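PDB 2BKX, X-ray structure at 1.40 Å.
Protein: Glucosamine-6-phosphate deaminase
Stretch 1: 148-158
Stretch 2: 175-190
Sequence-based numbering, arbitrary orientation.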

# COMPACT_ATOMS: atom_id res chain seq x y z
N PHE A 148 13.41 8.76 -6.86
CA PHE A 148 13.01 8.91 -5.48
C PHE A 148 12.28 10.24 -5.22
O PHE A 148 11.67 10.41 -4.17
N LYS A 149 12.37 11.19 -6.15
CA LYS A 149 11.64 12.45 -6.05
C LYS A 149 10.25 12.39 -6.69
O LYS A 149 9.51 13.39 -6.70
N SER A 150 9.86 11.23 -7.23
CA SER A 150 8.60 11.12 -7.92
C SER A 150 7.41 11.44 -7.03
O SER A 150 7.42 11.16 -5.83
N ARG A 151 6.39 12.02 -7.67
CA ARG A 151 5.11 12.36 -7.05
C ARG A 151 4.02 11.51 -7.72
O ARG A 151 4.34 10.63 -8.52
N THR A 152 2.75 11.72 -7.36
CA THR A 152 1.71 10.87 -7.90
C THR A 152 1.75 10.99 -9.43
O THR A 152 1.85 12.11 -9.97
N HIS A 153 1.68 9.86 -10.14
CA HIS A 153 1.87 9.86 -11.58
C HIS A 153 1.28 8.62 -12.23
O HIS A 153 1.00 7.64 -11.55
N VAL A 154 1.11 8.73 -13.55
CA VAL A 154 0.70 7.65 -14.43
C VAL A 154 1.90 6.82 -14.80
O VAL A 154 2.93 7.34 -15.19
N VAL A 155 1.78 5.50 -14.64
CA VAL A 155 2.84 4.54 -14.91
C VAL A 155 2.39 3.44 -15.83
O VAL A 155 1.22 3.05 -15.84
N THR A 156 3.35 2.93 -16.60
CA THR A 156 3.14 1.73 -17.38
C THR A 156 3.67 0.58 -16.54
O THR A 156 4.84 0.56 -16.19
N LEU A 157 2.82 -0.37 -16.20
CA LEU A 157 3.19 -1.47 -15.36
C LEU A 157 4.22 -2.38 -16.04
O LEU A 157 4.15 -2.69 -17.24
N ASN A 158 5.19 -2.82 -15.26
CA ASN A 158 6.14 -3.79 -15.79
C ASN A 158 5.45 -5.11 -16.05
O ASN A 158 4.48 -5.49 -15.37
N VAL A 175 -5.80 -7.80 -17.73
CA VAL A 175 -4.93 -7.10 -16.80
C VAL A 175 -4.53 -5.74 -17.39
O VAL A 175 -4.00 -5.66 -18.48
N PRO A 176 -4.79 -4.65 -16.66
CA PRO A 176 -4.46 -3.33 -17.19
C PRO A 176 -2.96 -3.15 -17.46
O PRO A 176 -2.12 -3.84 -16.88
N LYS A 177 -2.67 -2.27 -18.41
CA LYS A 177 -1.30 -1.92 -18.75
C LYS A 177 -0.76 -0.73 -17.98
O LYS A 177 0.44 -0.57 -17.88
N LYS A 178 -1.66 0.11 -17.48
CA LYS A 178 -1.23 1.32 -16.78
C LYS A 178 -1.94 1.50 -15.45
O LYS A 178 -2.97 0.88 -15.20
N ALA A 179 -1.40 2.40 -14.64
CA ALA A 179 -1.95 2.69 -13.34
C ALA A 179 -1.60 4.10 -12.92
O ALA A 179 -0.75 4.74 -13.51
N LEU A 180 -2.29 4.57 -11.89
CA LEU A 180 -2.00 5.82 -11.19
C LEU A 180 -1.44 5.45 -9.82
O LEU A 180 -2.01 4.60 -9.14
N THR A 181 -0.30 6.03 -9.43
CA THR A 181 0.31 5.69 -8.15
C THR A 181 0.90 6.92 -7.47
O THR A 181 1.47 7.80 -8.10
N MET A 182 0.74 6.95 -6.16
CA MET A 182 1.54 7.85 -5.31
C MET A 182 2.98 7.62 -5.67
O MET A 182 3.38 6.48 -5.94
N GLY A 183 3.77 8.69 -5.70
CA GLY A 183 5.19 8.54 -5.99
C GLY A 183 6.01 8.17 -4.78
O GLY A 183 5.51 8.08 -3.64
N ILE A 184 7.29 7.95 -5.02
CA ILE A 184 8.18 7.62 -3.94
C ILE A 184 8.29 8.76 -2.93
O ILE A 184 8.29 8.53 -1.71
N GLN A 185 8.37 10.01 -3.41
CA GLN A 185 8.42 11.11 -2.47
C GLN A 185 7.10 11.24 -1.71
O GLN A 185 7.07 11.57 -0.52
N THR A 186 5.99 10.97 -2.38
CA THR A 186 4.69 10.99 -1.72
C THR A 186 4.67 10.00 -0.53
O THR A 186 4.17 10.29 0.57
N ILE A 187 5.21 8.82 -0.78
CA ILE A 187 5.31 7.78 0.26
C ILE A 187 6.27 8.19 1.40
O ILE A 187 5.95 8.08 2.60
N LEU A 188 7.44 8.72 1.02
CA LEU A 188 8.46 9.10 1.99
C LEU A 188 8.03 10.25 2.88
O LEU A 188 8.58 10.42 3.96
N SER A 189 7.06 11.05 2.45
CA SER A 189 6.53 12.13 3.28
C SER A 189 5.68 11.66 4.45
O SER A 189 5.34 12.45 5.32
N SER A 190 5.33 10.37 4.50
CA SER A 190 4.56 9.86 5.61
C SER A 190 5.34 10.02 6.89
O SER A 190 6.58 9.90 6.91

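Side-chain packing between residues 148-158 and 175-190 of glucosamine-6-phosphate deaminase, followed along the first stretch. Phe148 (chi1 m) leaves the backbone sideways, and its ring meets Ile184 (m, t), CD1 to CD1 at 3.8 Å. A water donates to both Phe148 O and Gln185 OE1, each at 2.7 Å, linking the loop to the first helical turn. The CA-to-CB bond of Lys149 points away from the second stretch; its chain is extended (m, t, t, t). Ser150, in the p rotamer, brings OG to the start of the helix, where it accepts from Ile184 N at 2.9 Å; its carbonyl O accepts from Gln185 N at 2.8 Å. Gly183, at the N-cap position, fits tightly here: an ideal CB would lie 2.3 Å from Ser150 O. The CB of Arg151 points away, but its chain (m, m, t) turns back so that Gln185 CG sits over one guanidinium face, 3.5 Å from Arg151 NH1. A second water accepts from Arg151 NH2 at 2.9 Å and lies 2.7 Å from Ser189 OG. Thr152 (m) places OG1 3.6 Å from Met182 CA.

From His153 the strands run antiparallel and side chains alternate between faces. His153 (p) donates from ND1 to Arg151 O, two residues back, at 2.7 Å, and its CE1 lies 3.9 Å from Thr181 CG2. Val154 (t) projects from the other face alongside Leu180. Val155 (m) is on the face of His153, Ala179 and Thr181, with CG1 3.8 Å from Thr181 CG2 and CG2 4.0 Å from Ala179 CB. Thr156 (m) joins Lys178 on the face of Val154; Thr156 OG1 is 3.7 Å from Lys178 CE. The CA-to-CB bond of Leu157 (m, t) points toward the second stretch, its CD2 3.9 Å from Ala179 CB and its CD1 3.7 Å from Pro176 O. A third water donates to Leu157 O and Lys177 O, both at 2.8 Å. Asn158 makes no contact with the second stretch.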

# COMPACT_ATOMS: atom_id res chain seq x y z
CB PHE A 148 14.20 8.74 -4.54
CG PHE A 148 14.73 7.33 -4.44
CD1 PHE A 148 14.25 6.27 -5.18
CD2 PHE A 148 15.79 7.09 -3.58
CE1 PHE A 148 14.78 5.01 -5.03
CE2 PHE A 148 16.32 5.80 -3.46
CZ PHE A 148 15.81 4.80 -4.16
CB LYS A 149 12.44 13.60 -6.68
CG LYS A 149 13.74 13.84 -5.98
CD LYS A 149 14.50 15.05 -6.52
CE LYS A 149 15.84 15.19 -5.79
NZ LYS A 149 16.48 16.51 -6.00
CB SER A 150 8.45 9.72 -8.49
OG SER A 150 8.54 8.70 -7.53
CB ARG A 151 4.86 13.85 -7.20
CG ARG A 151 5.86 14.69 -6.41
CD ARG A 151 5.51 14.75 -4.95
NE ARG A 151 6.45 15.60 -4.21
CZ ARG A 151 6.30 15.90 -2.96
NH1 ARG A 151 7.22 16.67 -2.35
NH2 ARG A 151 5.28 15.41 -2.28
CB THR A 152 0.33 11.27 -7.33
OG1 THR A 152 0.32 11.17 -5.89
CG2 THR A 152 -0.75 10.40 -7.86
CB HIS A 153 3.35 10.03 -11.95
CG HIS A 153 4.25 8.90 -11.56
ND1 HIS A 153 4.57 8.61 -10.26
CD2 HIS A 153 4.97 8.05 -12.33
CE1 HIS A 153 5.40 7.57 -10.24
NE2 HIS A 153 5.65 7.21 -11.48
CB VAL A 154 0.03 8.18 -15.70
CG1 VAL A 154 -0.46 7.04 -16.59
CG2 VAL A 154 -1.15 9.05 -15.31
CB VAL A 155 3.37 3.92 -13.61
CG1 VAL A 155 3.95 5.03 -12.74
CG2 VAL A 155 2.28 3.13 -12.85
CB THR A 156 3.86 1.83 -18.75
OG1 THR A 156 3.33 2.94 -19.45
CG2 THR A 156 3.72 0.57 -19.58
CB LEU A 157 1.98 -2.30 -14.97
CG LEU A 157 0.90 -1.53 -14.22
CD1 LEU A 157 -0.28 -2.44 -13.96
CD2 LEU A 157 1.39 -1.00 -12.89
CB ASN A 158 7.28 -4.01 -14.81
CG ASN A 158 8.31 -2.88 -14.80
OD1 ASN A 158 8.14 -1.81 -15.41
ND2 ASN A 158 9.39 -3.14 -14.09
CB VAL A 175 -3.68 -7.94 -16.49
CG1 VAL A 175 -2.80 -7.20 -15.51
CG2 VAL A 175 -4.09 -9.31 -15.89
CB PRO A 176 -4.94 -2.38 -16.09
CG PRO A 176 -6.01 -3.18 -15.37
CD PRO A 176 -5.55 -4.57 -15.41
CB LYS A 177 -1.19 -1.68 -20.24
CG LYS A 177 -1.30 -3.00 -21.04
CD LYS A 177 -1.24 -2.81 -22.52
CE LYS A 177 -1.22 -4.17 -23.15
NZ LYS A 177 0.09 -4.85 -22.95
CB LYS A 178 -1.47 2.58 -17.65
CG LYS A 178 -0.74 2.54 -19.03
CD LYS A 178 -0.95 3.80 -19.83
CE LYS A 178 0.07 3.95 -20.91
NZ LYS A 178 -0.03 5.29 -21.56
CB ALA A 179 -1.43 1.69 -12.34
CB LEU A 180 -3.29 6.61 -10.98
CG LEU A 180 -3.88 7.23 -12.23
CD1 LEU A 180 -4.39 6.19 -13.22
CD2 LEU A 180 -5.02 8.15 -11.81
CB THR A 181 1.43 4.64 -8.34
OG1 THR A 181 1.93 4.22 -7.06
CG2 THR A 181 2.54 5.10 -9.22
CB MET A 182 1.39 7.46 -3.87
CG MET A 182 0.20 7.92 -3.26
SD MET A 182 0.36 7.46 -1.48
CE MET A 182 -1.08 7.65 -1.56
CB ILE A 184 9.55 7.14 -4.44
CG1 ILE A 184 9.38 5.87 -5.28
CG2 ILE A 184 10.53 6.95 -3.30
CD1 ILE A 184 10.61 5.34 -5.92
CB GLN A 185 8.79 12.42 -3.16
CG GLN A 185 8.84 13.59 -2.23
CD GLN A 185 9.90 13.48 -1.19
OE1 GLN A 185 11.06 13.54 -1.51
NE2 GLN A 185 9.50 13.35 0.07
CB THR A 186 3.54 10.60 -2.70
OG1 THR A 186 3.78 11.17 -4.00
CG2 THR A 186 2.22 11.07 -2.16
CB ILE A 187 5.73 6.45 -0.38
CG1 ILE A 187 4.60 5.93 -1.29
CG2 ILE A 187 6.20 5.40 0.68
CD1 ILE A 187 5.04 4.82 -2.23
CB LEU A 188 9.76 9.47 1.30
CG LEU A 188 10.55 8.32 0.72
CD1 LEU A 188 11.71 8.85 -0.08
CD2 LEU A 188 11.03 7.33 1.79
CB SER A 189 5.77 13.10 2.40
OG SER A 189 6.69 13.75 1.53
CB SER A 190 4.29 8.39 5.43
OG SER A 190 3.42 7.93 6.47
O HOH W 1 12.92 11.69 -2.17
O HOH W 2 5.42 15.94 0.59
O HOH W 3 2.10 -2.43 -19.10